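Local atomic coordinates of hypothetical protein PH0107 (Pyrococcus horikoshii, PDB entry 2YZI), a protein that is of unknown function but carries two CBS domains, modules that in many relatives bind adenine nucleotides and regulate a partner activity. Residues 6-9 against 10-13; 22-25 against 26-30; 58-61 against 62-66; 87-90 against 91-95; 108-112 against 113-117. All coordinates share one frame; numbering follows the deposited sequence.

In the fold
The contacts form two clusters: interactions 2 and 3 on one side of the chain's centre, interactions 1 and 4 on the other, with interaction 5 touching both of these. The N-terminal segment of interaction 1 packs against the second CBS domain: Ile9 N lies 2.7 Å from Thr89 O, a probable hydrogen bond between interactions 1 and 4, whose centres are about 6 Å apart. Val87 CG1 packs 3.6 Å from Ile108 CG2 to join interactions 4 and 5. Interactions 2 and 3 bring helices 26-35 and 56-64 together, with Val26 CG1 4.0 Å from Ile59 CG2, and both reach the second subunit. The centres of interactions 1 and 3 are about 33 Å apart. A nucleotide pocket is only an inference from the family.

Interaction 1. Residues 6-9 against 10-13; sequences KAPI and KVYM
Ile9 O is gripped by two backbone donors, with Tyr12 N 3.0 Å and Met13 N 3.1 Å from it. The Tyr12 bond is the straighter of the two, 148° against 135°. One residue earlier, Pro8 O takes an almost straight bond from Val11 N at 3.1 Å, and together the three bonds curl the chain into a tight turn. Proline suits its start, because its nitrogen has no hydrogen to leave unpaired. Its ring is packed by two side chains that cross it obliquely: Val11 CG1 lies 3.7 Å from Pro8 CG, and Lys10 CG is 3.8 Å from Pro8 CB. Lys10 places CG between its backbone N and carbonyl carbon (chi1 57°), which carries the aliphatic chain, CG and CE, past the proline ring, with the amine beyond it. Tyr12 reaches back obliquely to Ala7, whose CB is 3.8 Å from Tyr12 OH; Val11 CG2 covers the centre of one ring face, and the hydroxyl is hydrogen-bonded to Asp4 N. Buried Ile9 packs on Leu91 and Val94 of helix 91-101, on Ile108 of strand 105-110 and on Phe118 of strand 113-119, tying this N-terminal turn to the second CBS repeat.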
loop_
_atom_site.group_PDB
_atom_site.type_symbol
_atom_site.label_atom_id
_atom_site.label_comp_id
_atom_site.label_asym_id
_atom_site.label_seq_id
_atom_site.Cartn_x
_atom_site.Cartn_y
_atom_site.Cartn_z
ATOM N N LYS B 6 21.290 8.941 -2.595
ATOM C CA LYS B 6 22.404 8.640 -3.484
ATOM C C LYS B 6 22.786 7.166 -3.468
ATOM O O LYS B 6 23.299 6.650 -4.459
ATOM C CB LYS B 6 23.627 9.480 -3.101
ATOM C CG LYS B 6 23.410 10.983 -3.207
ATOM C CD LYS B 6 24.567 11.756 -2.579
ATOM C CE LYS B 6 24.292 13.256 -2.516
ATOM N NZ LYS B 6 24.122 13.882 -3.864
ATOM N N ALA B 7 22.532 6.497 -2.349
ATOM C CA ALA B 7 22.873 5.081 -2.188
ATOM C C ALA B 7 22.085 4.129 -3.088
ATOM O O ALA B 7 20.930 4.376 -3.407
ATOM C CB ALA B 7 22.696 4.680 -0.733
ATOM N N PRO B 8 22.705 3.010 -3.487
ATOM C CA PRO B 8 22.072 2.005 -4.352
ATOM C C PRO B 8 20.858 1.389 -3.680
ATOM O O PRO B 8 20.877 1.137 -2.469
ATOM C CB PRO B 8 23.182 0.986 -4.557
ATOM C CG PRO B 8 23.883 1.027 -3.246
ATOM C CD PRO B 8 24.000 2.516 -2.993
ATOM N N ILE B 9 19.814 1.129 -4.465
ATOM C CA ILE B 9 18.581 0.563 -3.930
ATOM C C ILE B 9 18.809 -0.770 -3.236
ATOM O O ILE B 9 18.014 -1.187 -2.401
ATOM C CB ILE B 9 17.500 0.364 -5.036
ATOM C CG1 ILE B 9 16.117 0.248 -4.388
ATOM C CG2 ILE B 9 17.771 -0.909 -5.844
ATOM C CD1 ILE B 9 15.675 1.502 -3.676
ATOM N N LYS B 10 19.901 -1.438 -3.566
ATOM C CA LYS B 10 20.157 -2.726 -2.955
ATOM C C LYS B 10 20.282 -2.695 -1.442
ATOM O O LYS B 10 20.176 -3.737 -0.800
ATOM C CB LYS B 10 21.399 -3.385 -3.573
ATOM C CG LYS B 10 22.692 -2.594 -3.500
ATOM C CD LYS B 10 23.776 -3.354 -4.269
ATOM C CE LYS B 10 25.128 -2.688 -4.183
ATOM N NZ LYS B 10 26.137 -3.460 -4.968
ATOM N N VAL B 11 20.482 -1.516 -0.861
ATOM C CA VAL B 11 20.612 -1.445 0.590
ATOM C C VAL B 11 19.266 -1.301 1.305
ATOM O O VAL B 11 19.153 -1.585 2.499
ATOM C CB VAL B 11 21.548 -0.287 1.032
ATOM C CG1 VAL B 11 22.729 -0.199 0.094
ATOM C CG2 VAL B 11 20.795 1.023 1.098
ATOM N N TYR B 12 18.245 -0.872 0.576
ATOM C CA TYR B 12 16.926 -0.698 1.173
ATOM C C TYR B 12 15.933 -1.776 0.734
ATOM O O TYR B 12 14.841 -1.883 1.291
ATOM C CB TYR B 12 16.375 0.677 0.810
ATOM C CG TYR B 12 17.324 1.814 1.087
ATOM C CD1 TYR B 12 17.643 2.182 2.392
ATOM C CD2 TYR B 12 17.900 2.532 0.040
ATOM C CE1 TYR B 12 18.512 3.246 2.647
ATOM C CE2 TYR B 12 18.771 3.596 0.281
ATOM C CZ TYR B 12 19.069 3.945 1.587
ATOM O OH TYR B 12 19.917 4.998 1.830
HETATM N N MSE B 13 16.308 -2.569 -0.265
HETATM C CA MSE B 13 15.430 -3.625 -0.748
HETATM C C MSE B 13 15.343 -4.788 0.227
HETATM O O MSE B 13 16.140 -4.900 1.164
HETATM C CB MSE B 13 15.919 -4.166 -2.087
HETATM C CG MSE B 13 17.281 -4.833 -2.031
HETATM SE SE MSE B 13 17.595 -5.941 -3.602
HETATM C CE MSE B 13 18.692 -7.318 -2.782
#

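Interaction 2. Residues 22-25 against 26-30; sequences PSTS and VQEAS
Ser25 still has an extended backbone (phi -79°, psi 152°) just before the chain coils into helix 26-35, and its carbonyl receives the first full helical bond, from Ala29 N to Ser25 O at 2.9 Å. The side chain of Ser25 covers the same end: Ser25 OG accepts a nearly straight bond from Glu28 N at 3.2 Å. With OG held between the backbone N and the carbonyl carbon (chi1 83°), the hydroxyl leans over the first turn, where main-chain N-H groups have no earlier carbonyl to meet. A small polar residue suits this N-cap, since one short arm brings its oxygen to the donor. Ahead of it, Thr24 sends its methyl over the turn, CG2 lying 3.9 Å from Glu28 CG as the two side chains pass at a slant, while Thr24 OG1 is hydrogen-bonded to Lys21 O. In the CBS fold, with its beta-alpha-beta-beta-alpha order, this is the beginning of the first helix, reached from strand 19-20. The carboxylate of Glu28 turns on to Arg31 in a salt bridge. Further along, Val26 O takes two bonds from one residue: Ser30 N and Ser30 OG both lie 2.9 Å from Val26 O and reach it from opposite faces of its plane, so the buried hydroxyl is satisfied inside the helix. Val26 presses on Ile59 of helix 56-64 and on Ile72 and Ile77, and Ser30 packs on Ile64 of the second subunit.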
loop_
_atom_site.group_PDB
_atom_site.type_symbol
_atom_site.label_atom_id
_atom_site.label_comp_id
_atom_site.label_asym_id
_atom_site.label_seq_id
_atom_site.Cartn_x
_atom_site.Cartn_y
_atom_site.Cartn_z
ATOM N N PRO B 22 0.437 -20.144 -11.234
ATOM C CA PRO B 22 -0.620 -19.546 -12.058
ATOM C C PRO B 22 -2.016 -20.039 -11.709
ATOM O O PRO B 22 -2.991 -19.299 -11.846
ATOM C CB PRO B 22 -0.225 -19.939 -13.481
ATOM C CG PRO B 22 1.259 -20.089 -13.388
ATOM C CD PRO B 22 1.451 -20.792 -12.078
ATOM N N SER B 23 -2.107 -21.288 -11.265
ATOM C CA SER B 23 -3.394 -21.887 -10.914
ATOM C C SER B 23 -3.911 -21.465 -9.531
ATOM O O SER B 23 -5.045 -21.764 -9.174
ATOM C CB SER B 23 -3.301 -23.418 -10.986
ATOM O OG SER B 23 -2.486 -23.934 -9.950
ATOM N N THR B 24 -3.077 -20.775 -8.762
ATOM C CA THR B 24 -3.452 -20.314 -7.430
ATOM C C THR B 24 -4.672 -19.395 -7.536
ATOM O O THR B 24 -4.697 -18.494 -8.370
ATOM C CB THR B 24 -2.289 -19.535 -6.789
ATOM O OG1 THR B 24 -1.117 -20.357 -6.773
ATOM C CG2 THR B 24 -2.641 -19.113 -5.364
ATOM N N SER B 25 -5.683 -19.614 -6.703
ATOM C CA SER B 25 -6.870 -18.769 -6.765
ATOM C C SER B 25 -6.655 -17.422 -6.076
ATOM O O SER B 25 -5.850 -17.294 -5.145
ATOM C CB SER B 25 -8.081 -19.467 -6.130
ATOM O OG SER B 25 -8.091 -19.310 -4.721
ATOM N N VAL B 26 -7.392 -16.425 -6.544
ATOM C CA VAL B 26 -7.309 -15.084 -5.992
ATOM C C VAL B 26 -7.570 -15.101 -4.495
ATOM O O VAL B 26 -6.919 -14.385 -3.741
ATOM C CB VAL B 26 -8.313 -14.143 -6.685
ATOM C CG1 VAL B 26 -8.362 -12.808 -5.969
ATOM C CG2 VAL B 26 -7.907 -13.942 -8.139
ATOM N N GLN B 27 -8.506 -15.940 -4.062
ATOM C CA GLN B 27 -8.828 -16.028 -2.645
ATOM C C GLN B 27 -7.641 -16.540 -1.831
ATOM O O GLN B 27 -7.341 -16.008 -0.765
ATOM C CB GLN B 27 -10.036 -16.933 -2.430
ATOM C CG GLN B 27 -10.814 -16.585 -1.176
ATOM C CD GLN B 27 -11.946 -17.554 -0.893
ATOM O OE1 GLN B 27 -12.781 -17.825 -1.756
ATOM N NE2 GLN B 27 -11.983 -18.075 0.327
ATOM N N GLU B 28 -6.958 -17.563 -2.335
ATOM C CA GLU B 28 -5.800 -18.116 -1.637
ATOM C C GLU B 28 -4.638 -17.126 -1.644
ATOM O O GLU B 28 -3.981 -16.920 -0.624
ATOM C CB GLU B 28 -5.378 -19.434 -2.287
ATOM C CG GLU B 28 -4.030 -19.970 -1.825
ATOM C CD GLU B 28 -3.804 -19.829 -0.326
ATOM O OE1 GLU B 28 -4.773 -19.970 0.451
ATOM O OE2 GLU B 28 -2.649 -19.590 0.081
ATOM N N ALA B 29 -4.381 -16.523 -2.800
ATOM C CA ALA B 29 -3.315 -15.539 -2.912
ATOM C C ALA B 29 -3.583 -14.397 -1.915
ATOM O O ALA B 29 -2.661 -13.881 -1.276
ATOM C CB ALA B 29 -3.254 -15.000 -4.337
ATOM N N SER B 30 -4.851 -14.012 -1.776
ATOM C CA SER B 30 -5.218 -12.951 -0.840
ATOM C C SER B 30 -4.862 -13.321 0.599
ATOM O O SER B 30 -4.351 -12.492 1.349
ATOM C CB SER B 30 -6.718 -12.643 -0.920
ATOM O OG SER B 30 -7.041 -11.937 -2.104
#

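Interaction 3. Residues 58-61 against 62-66; sequences DIIR and RVIVP
Arg61 and Arg62 point the same way, touching at the base, where Arg61 CB and CG pass close to the backbone Arg62 N, and again at their guanidinium ends. CG of Arg61 stands anti to the backbone N (chi1 176°), and a bend at chi3 folds the chain back toward its neighbour, bringing Arg61 NE 3.9 Å from Arg62 NE. At the tip, Arg61 NH2 comes 3.5 Å from Arg62 NE, with the guanidinium planes 78° apart; the nearby Asp58 carboxylate probably offsets these like charges. Arg61 NH2 donates to Asp58 OD1 at 2.6 Å, in the guanidinium plane and onto the anti lone pair, in a salt bridge. Asp58 OD2 is hydrogen-bonded to Thr55 N, and Arg62 NH1 to Ile77 O. An alanine at Arg61 is likely to leave Asp58 OD1 without this charged mate and Arg62 without the side chain that flanks it.

The backbone keeps helical form at Arg62 N to Asp58 O, 2.7 Å, then widens into a pi-type turn, where Val65 N bonds Ile60 O at 3.1 Å. Ile60 CD1 and Ile64 CG1 lie side by side, 4.0 Å apart; Ile60 packs on Met34 and Ile64 on Ser30 of the second subunit. Thr55 and Asp58 fit the Thr-x-x-Asp pattern opening the last helix of CBS domains, whose aspartate in nucleotide-binding relatives often holds the ribose.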
loop_
_atom_site.group_PDB
_atom_site.type_symbol
_atom_site.label_atom_id
_atom_site.label_comp_id
_atom_site.label_asym_id
_atom_site.label_seq_id
_atom_site.Cartn_x
_atom_site.Cartn_y
_atom_site.Cartn_z
ATOM N N ASP B 58 -4.721 -4.651 -7.978
ATOM C CA ASP B 58 -5.166 -5.361 -9.176
ATOM C C ASP B 58 -6.365 -6.217 -8.810
ATOM O O ASP B 58 -7.313 -6.334 -9.580
ATOM C CB ASP B 58 -4.070 -6.274 -9.736
ATOM C CG ASP B 58 -2.840 -5.518 -10.170
ATOM O OD1 ASP B 58 -2.971 -4.449 -10.808
ATOM O OD2 ASP B 58 -1.731 -6.003 -9.888
ATOM N N ILE B 59 -6.300 -6.823 -7.629
ATOM C CA ILE B 59 -7.375 -7.671 -7.132
ATOM C C ILE B 59 -8.670 -6.880 -6.959
ATOM O O ILE B 59 -9.747 -7.391 -7.247
ATOM C CB ILE B 59 -6.975 -8.325 -5.793
ATOM C CG1 ILE B 59 -5.903 -9.383 -6.057
ATOM C CG2 ILE B 59 -8.188 -8.936 -5.109
ATOM C CD1 ILE B 59 -5.211 -9.891 -4.822
ATOM N N ILE B 60 -8.568 -5.630 -6.508
ATOM C CA ILE B 60 -9.763 -4.811 -6.322
ATOM C C ILE B 60 -10.354 -4.407 -7.677
ATOM O O ILE B 60 -11.550 -4.558 -7.912
ATOM C CB ILE B 60 -9.464 -3.522 -5.500
ATOM C CG1 ILE B 60 -9.043 -3.868 -4.070
ATOM C CG2 ILE B 60 -10.709 -2.646 -5.442
ATOM C CD1 ILE B 60 -10.162 -4.438 -3.222
ATOM N N ARG B 61 -9.501 -3.913 -8.570
ATOM C CA ARG B 61 -9.934 -3.469 -9.891
ATOM C C ARG B 61 -10.320 -4.570 -10.889
ATOM O O ARG B 61 -11.235 -4.388 -11.693
ATOM C CB ARG B 61 -8.852 -2.597 -10.528
ATOM C CG ARG B 61 -9.186 -2.158 -11.951
ATOM C CD ARG B 61 -8.031 -1.441 -12.649
ATOM N NE ARG B 61 -6.850 -2.287 -12.785
ATOM C CZ ARG B 61 -5.970 -2.510 -11.814
ATOM N NH1 ARG B 61 -6.128 -1.945 -10.624
ATOM N NH2 ARG B 61 -4.931 -3.301 -12.032
ATOM N N ARG B 62 -9.631 -5.703 -10.846
ATOM C CA ARG B 62 -9.919 -6.770 -11.795
ATOM C C ARG B 62 -10.798 -7.899 -11.276
ATOM O O ARG B 62 -11.139 -8.820 -12.023
ATOM C CB ARG B 62 -8.607 -7.321 -12.353
ATOM C CG ARG B 62 -7.836 -6.264 -13.120
ATOM C CD ARG B 62 -6.509 -6.762 -13.646
ATOM N NE ARG B 62 -5.813 -5.704 -14.376
ATOM C CZ ARG B 62 -4.625 -5.841 -14.955
ATOM N NH1 ARG B 62 -3.985 -7.000 -14.895
ATOM N NH2 ARG B 62 -4.076 -4.817 -15.598
ATOM N N VAL B 63 -11.177 -7.821 -10.004
ATOM C CA VAL B 63 -12.031 -8.842 -9.419
ATOM C C VAL B 63 -13.269 -8.235 -8.756
ATOM O O VAL B 63 -14.380 -8.438 -9.233
ATOM C CB VAL B 63 -11.257 -9.698 -8.386
ATOM C CG1 VAL B 63 -12.171 -10.773 -7.812
ATOM C CG2 VAL B 63 -10.040 -10.344 -9.048
ATOM N N ILE B 64 -13.073 -7.485 -7.671
ATOM C CA ILE B 64 -14.181 -6.866 -6.947
ATOM C C ILE B 64 -15.111 -6.011 -7.798
ATOM O O ILE B 64 -16.326 -6.169 -7.727
ATOM C CB ILE B 64 -13.691 -5.974 -5.786
ATOM C CG1 ILE B 64 -13.030 -6.824 -4.698
ATOM C CG2 ILE B 64 -14.878 -5.196 -5.196
ATOM C CD1 ILE B 64 -13.999 -7.700 -3.941
ATOM N N VAL B 65 -14.559 -5.099 -8.591
ATOM C CA VAL B 65 -15.403 -4.237 -9.411
ATOM C C VAL B 65 -16.218 -5.015 -10.453
ATOM O O VAL B 65 -17.435 -4.862 -10.534
ATOM C CB VAL B 65 -14.571 -3.135 -10.105
ATOM C CG1 VAL B 65 -15.437 -2.365 -11.096
ATOM C CG2 VAL B 65 -14.006 -2.181 -9.058
ATOM N N PRO B 66 -15.559 -5.860 -11.263
ATOM C CA PRO B 66 -16.294 -6.629 -12.274
ATOM C C PRO B 66 -17.221 -7.694 -11.674
ATOM O O PRO B 66 -18.066 -8.256 -12.370
ATOM C CB PRO B 66 -15.178 -7.251 -13.113
ATOM C CG PRO B 66 -14.038 -6.272 -12.948
ATOM C CD PRO B 66 -14.107 -5.973 -11.478
#

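Interaction 4. Residues 87-90 against 91-95; sequences VNTP and LGEVL
Pro90 O receives the hydrogen bond that joins the loop to helix 91-101: Val94 N lies 3.2 Å from Pro90 O, with an N-H...O angle of 154°. The next helical bond follows at once, Leu95 N to Leu91 O at 2.9 Å. Pro90 occupies the N-cap position but has no side-chain oxygen to offer, so its part here is played by its carbonyl and its ring. A rigid proline suits the spot because its ring restricts phi just where the chain changes direction, and it needs no partner for its nitrogen.

Apolar packing carries the rest. Thr89 has OG1 beside its backbone N (chi1 -57°), which turns the methyl toward the helix; Thr89 CG2 comes 3.5 Å from Val94 CG2, tighter than usual, and 3.8 Å from Glu93 CB. The stem of Glu93 lies obliquely across the proline ring, with Glu93 CG 3.7 Å from Pro90 CG; a still closer approach of its carboxylate is doubtful.

Of the polar groups, Thr89 OG1 is hydrogen-bonded to Asn86 O, so threonine serves the loop with its oxygen and the helix with its methyl. Backbone bonds between Leu91 and Ala7 and between Gly92 and Met5 lay the N-terminal segment against the start of the helix. Leu95 also packs on Ser127 of the second subunit. On the inner side Leu91, Val94 and Leu95 cover Phe118 of strand 113-119, and Val94 also meets Ile106 of strand 105-110.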
loop_
_atom_site.group_PDB
_atom_site.type_symbol
_atom_site.label_atom_id
_atom_site.label_comp_id
_atom_site.label_asym_id
_atom_site.label_seq_id
_atom_site.Cartn_x
_atom_site.Cartn_y
_atom_site.Cartn_z
ATOM N N VAL B 87 19.822 -3.219 -9.007
ATOM C CA VAL B 87 20.351 -3.171 -7.637
ATOM C C VAL B 87 21.193 -1.929 -7.370
ATOM O O VAL B 87 21.203 -1.413 -6.254
ATOM C CB VAL B 87 21.218 -4.421 -7.293
ATOM C CG1 VAL B 87 20.359 -5.664 -7.278
ATOM C CG2 VAL B 87 22.339 -4.584 -8.305
ATOM N N ASN B 88 21.889 -1.448 -8.397
ATOM C CA ASN B 88 22.747 -0.276 -8.255
ATOM C C ASN B 88 22.080 1.074 -8.489
ATOM O O ASN B 88 22.702 2.107 -8.273
ATOM C CB ASN B 88 23.965 -0.410 -9.169
ATOM C CG ASN B 88 24.921 -1.479 -8.698
ATOM O OD1 ASN B 88 25.570 -2.141 -9.503
ATOM N ND2 ASN B 88 25.024 -1.647 -7.388
ATOM N N THR B 89 20.826 1.064 -8.933
ATOM C CA THR B 89 20.077 2.297 -9.159
ATOM C C THR B 89 19.919 2.978 -7.803
ATOM O O THR B 89 19.436 2.363 -6.861
ATOM C CB THR B 89 18.649 2.010 -9.703
ATOM O OG1 THR B 89 18.724 1.250 -10.915
ATOM C CG2 THR B 89 17.904 3.314 -9.964
ATOM N N PRO B 90 20.327 4.252 -7.685
ATOM C CA PRO B 90 20.207 4.980 -6.418
ATOM C C PRO B 90 18.756 5.203 -5.989
ATOM O O PRO B 90 17.871 5.449 -6.818
ATOM C CB PRO B 90 20.932 6.294 -6.704
ATOM C CG PRO B 90 20.683 6.492 -8.163
ATOM C CD PRO B 90 20.943 5.104 -8.713
ATOM N N LEU B 91 18.532 5.110 -4.684
ATOM C CA LEU B 91 17.217 5.283 -4.090
ATOM C C LEU B 91 16.358 6.367 -4.742
ATOM O O LEU B 91 15.224 6.101 -5.147
ATOM C CB LEU B 91 17.364 5.588 -2.599
ATOM C CG LEU B 91 16.069 5.851 -1.834
ATOM C CD1 LEU B 91 15.170 4.641 -1.948
ATOM C CD2 LEU B 91 16.366 6.165 -0.373
ATOM N N GLY B 92 16.897 7.582 -4.829
ATOM C CA GLY B 92 16.170 8.695 -5.418
ATOM C C GLY B 92 15.547 8.399 -6.767
ATOM O O GLY B 92 14.363 8.663 -6.977
ATOM N N GLU B 93 16.348 7.859 -7.682
ATOM C CA GLU B 93 15.883 7.513 -9.020
ATOM C C GLU B 93 14.820 6.413 -8.979
ATOM O O GLU B 93 13.900 6.385 -9.812
ATOM C CB GLU B 93 17.064 7.064 -9.887
ATOM C CG GLU B 93 18.084 8.166 -10.159
ATOM C CD GLU B 93 19.257 7.693 -11.013
ATOM O OE1 GLU B 93 19.015 7.017 -12.037
ATOM O OE2 GLU B 93 20.419 8.005 -10.671
ATOM N N VAL B 94 14.941 5.504 -8.016
ATOM C CA VAL B 94 13.965 4.431 -7.881
ATOM C C VAL B 94 12.638 5.039 -7.443
ATOM O O VAL B 94 11.580 4.703 -7.977
ATOM C CB VAL B 94 14.438 3.380 -6.858
ATOM C CG1 VAL B 94 13.299 2.405 -6.528
ATOM C CG2 VAL B 94 15.627 2.619 -7.437
ATOM N N LEU B 95 12.699 5.950 -6.476
ATOM C CA LEU B 95 11.501 6.630 -5.986
ATOM C C LEU B 95 10.812 7.383 -7.123
ATOM O O LEU B 95 9.588 7.333 -7.272
ATOM C CB LEU B 95 11.865 7.611 -4.876
ATOM C CG LEU B 95 11.686 7.139 -3.434
ATOM C CD1 LEU B 95 12.347 5.801 -3.235
ATOM C CD2 LEU B 95 12.264 8.185 -2.485
#

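Interaction 5. Residues 108-112 against 113-117; sequences IEEEG and KIVGI
Ile108 and Val115 meet with their side chains at about a right angle, Ile108 CG2 lying 4.2 Å from Val115 CG2. The same valine methyl is 4.0 Å from Glu110 CB, and there too the side chains cross steeply, so the branched Val115 fits between two residues of the facing strand. Ile108, Glu110 and Lys113 project from one face of the pair, and Glu109 and Ile114 from the other. Val115 is the extra residue of a beta bulge: Ile108 pairs with Gly116, but Glu109 already pairs with Ile114. Ile108 N bonds Gly116 O at 2.8 Å, and Val115 N bonds Ile108 O at 2.9 Å. Strands 105-110 and 113-119 form the beta hairpin of the second CBS repeat, closed by a type I' turn from Glu110 to Lys113. At its neck Glu110 N lies 3.0 Å from Lys113 O, and Lys113 N lies 3.1 Å from Glu110 O. Glycine is required at Gly112, whose backbone angles would jam any CB against the preceding carbonyl. From the other face Glu109 bends at chi2 (-87°), curling its carboxylate under the turn, where Glu109 OE2 uses its anti lone pair to accept a nearly straight bond from Gly112 N at 3.0 Å. The second oxygen, OE1, is hydrogen-bonded to Asn86 ND2. A leucine in place of Glu109 has no carboxylate, and Gly112 N and Asn86 ND2 would probably be left without their mates, OE2 and OE1, and the turn less firmly held. Val87 packs against Glu110 and Val115, and Val115 O accepts from Lys15 NZ.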
loop_
_atom_site.group_PDB
_atom_site.type_symbol
_atom_site.label_atom_id
_atom_site.label_comp_id
_atom_site.label_asym_id
_atom_site.label_seq_id
_atom_site.Cartn_x
_atom_site.Cartn_y
_atom_site.Cartn_z
ATOM N N ILE B 108 13.387 -5.728 -7.997
ATOM C CA ILE B 108 14.784 -5.374 -8.166
ATOM C C ILE B 108 15.475 -6.414 -9.035
ATOM O O ILE B 108 15.296 -7.622 -8.873
ATOM C CB ILE B 108 15.509 -5.252 -6.815
ATOM C CG1 ILE B 108 14.740 -4.291 -5.886
ATOM C CG2 ILE B 108 16.927 -4.740 -7.038
ATOM C CD1 ILE B 108 14.535 -2.885 -6.445
ATOM N N GLU B 109 16.272 -5.919 -9.972
ATOM C CA GLU B 109 16.973 -6.768 -10.914
ATOM C C GLU B 109 18.481 -6.630 -10.842
ATOM O O GLU B 109 19.010 -5.569 -10.521
ATOM C CB GLU B 109 16.473 -6.440 -12.328
ATOM C CG GLU B 109 17.331 -6.937 -13.476
ATOM C CD GLU B 109 18.437 -5.967 -13.843
ATOM O OE1 GLU B 109 18.233 -4.741 -13.673
ATOM O OE2 GLU B 109 19.500 -6.430 -14.316
ATOM N N GLU B 110 19.158 -7.734 -11.122
ATOM C CA GLU B 110 20.610 -7.785 -11.166
ATOM C C GLU B 110 20.992 -8.798 -12.250
ATOM O O GLU B 110 20.632 -9.966 -12.177
ATOM C CB GLU B 110 21.200 -8.209 -9.816
ATOM C CG GLU B 110 22.718 -8.333 -9.861
ATOM C CD GLU B 110 23.330 -8.705 -8.527
ATOM O OE1 GLU B 110 22.815 -9.632 -7.869
ATOM O OE2 GLU B 110 24.339 -8.078 -8.142
ATOM N N GLU B 111 21.701 -8.333 -13.268
ATOM C CA GLU B 111 22.121 -9.194 -14.362
ATOM C C GLU B 111 20.970 -9.983 -14.987
ATOM O O GLU B 111 21.141 -11.132 -15.384
ATOM C CB GLU B 111 23.210 -10.151 -13.875
ATOM C CG GLU B 111 24.523 -9.465 -13.574
ATOM C CD GLU B 111 25.537 -10.395 -12.948
ATOM O OE1 GLU B 111 25.386 -10.715 -11.748
ATOM O OE2 GLU B 111 26.480 -10.808 -13.656
ATOM N N GLY B 112 19.795 -9.366 -15.052
ATOM C CA GLY B 112 18.655 -10.020 -15.669
ATOM C C GLY B 112 17.676 -10.756 -14.776
ATOM O O GLY B 112 16.536 -10.967 -15.170
ATOM N N LYS B 113 18.103 -11.156 -13.585
ATOM C CA LYS B 113 17.213 -11.876 -12.688
ATOM C C LYS B 113 16.612 -10.999 -11.588
ATOM O O LYS B 113 17.195 -9.991 -11.194
ATOM C CB LYS B 113 17.956 -13.054 -12.056
ATOM C CG LYS B 113 18.382 -14.135 -13.047
ATOM C CD LYS B 113 19.163 -15.242 -12.349
ATOM C CE LYS B 113 19.813 -16.218 -13.338
ATOM N NZ LYS B 113 20.640 -17.264 -12.633
ATOM N N ILE B 114 15.441 -11.383 -11.095
ATOM C CA ILE B 114 14.796 -10.633 -10.026
ATOM C C ILE B 114 15.425 -11.128 -8.721
ATOM O O ILE B 114 15.383 -12.321 -8.423
ATOM C CB ILE B 114 13.257 -10.875 -10.025
ATOM C CG1 ILE B 114 12.701 -10.670 -11.440
ATOM C CG2 ILE B 114 12.566 -9.901 -9.071
ATOM C CD1 ILE B 114 12.984 -9.297 -12.021
ATOM N N VAL B 115 16.027 -10.222 -7.961
ATOM C CA VAL B 115 16.690 -10.602 -6.717
ATOM C C VAL B 115 16.044 -10.077 -5.452
ATOM O O VAL B 115 16.401 -10.483 -4.352
ATOM C CB VAL B 115 18.158 -10.148 -6.711
ATOM C CG1 VAL B 115 18.951 -10.987 -7.672
ATOM C CG2 VAL B 115 18.252 -8.676 -7.080
ATOM N N GLY B 116 15.094 -9.172 -5.611
ATOM C CA GLY B 116 14.419 -8.620 -4.462
ATOM C C GLY B 116 13.303 -7.709 -4.909
ATOM O O GLY B 116 12.930 -7.702 -6.081
ATOM N N ILE B 117 12.781 -6.936 -3.964
ATOM C CA ILE B 117 11.703 -6.008 -4.234
ATOM C C ILE B 117 11.792 -4.843 -3.260
ATOM O O ILE B 117 12.219 -5.017 -2.118
ATOM C CB ILE B 117 10.339 -6.700 -4.063
ATOM C CG1 ILE B 117 9.216 -5.770 -4.525
ATOM C CG2 ILE B 117 10.148 -7.118 -2.607
ATOM C CD1 ILE B 117 7.849 -6.397 -4.444
#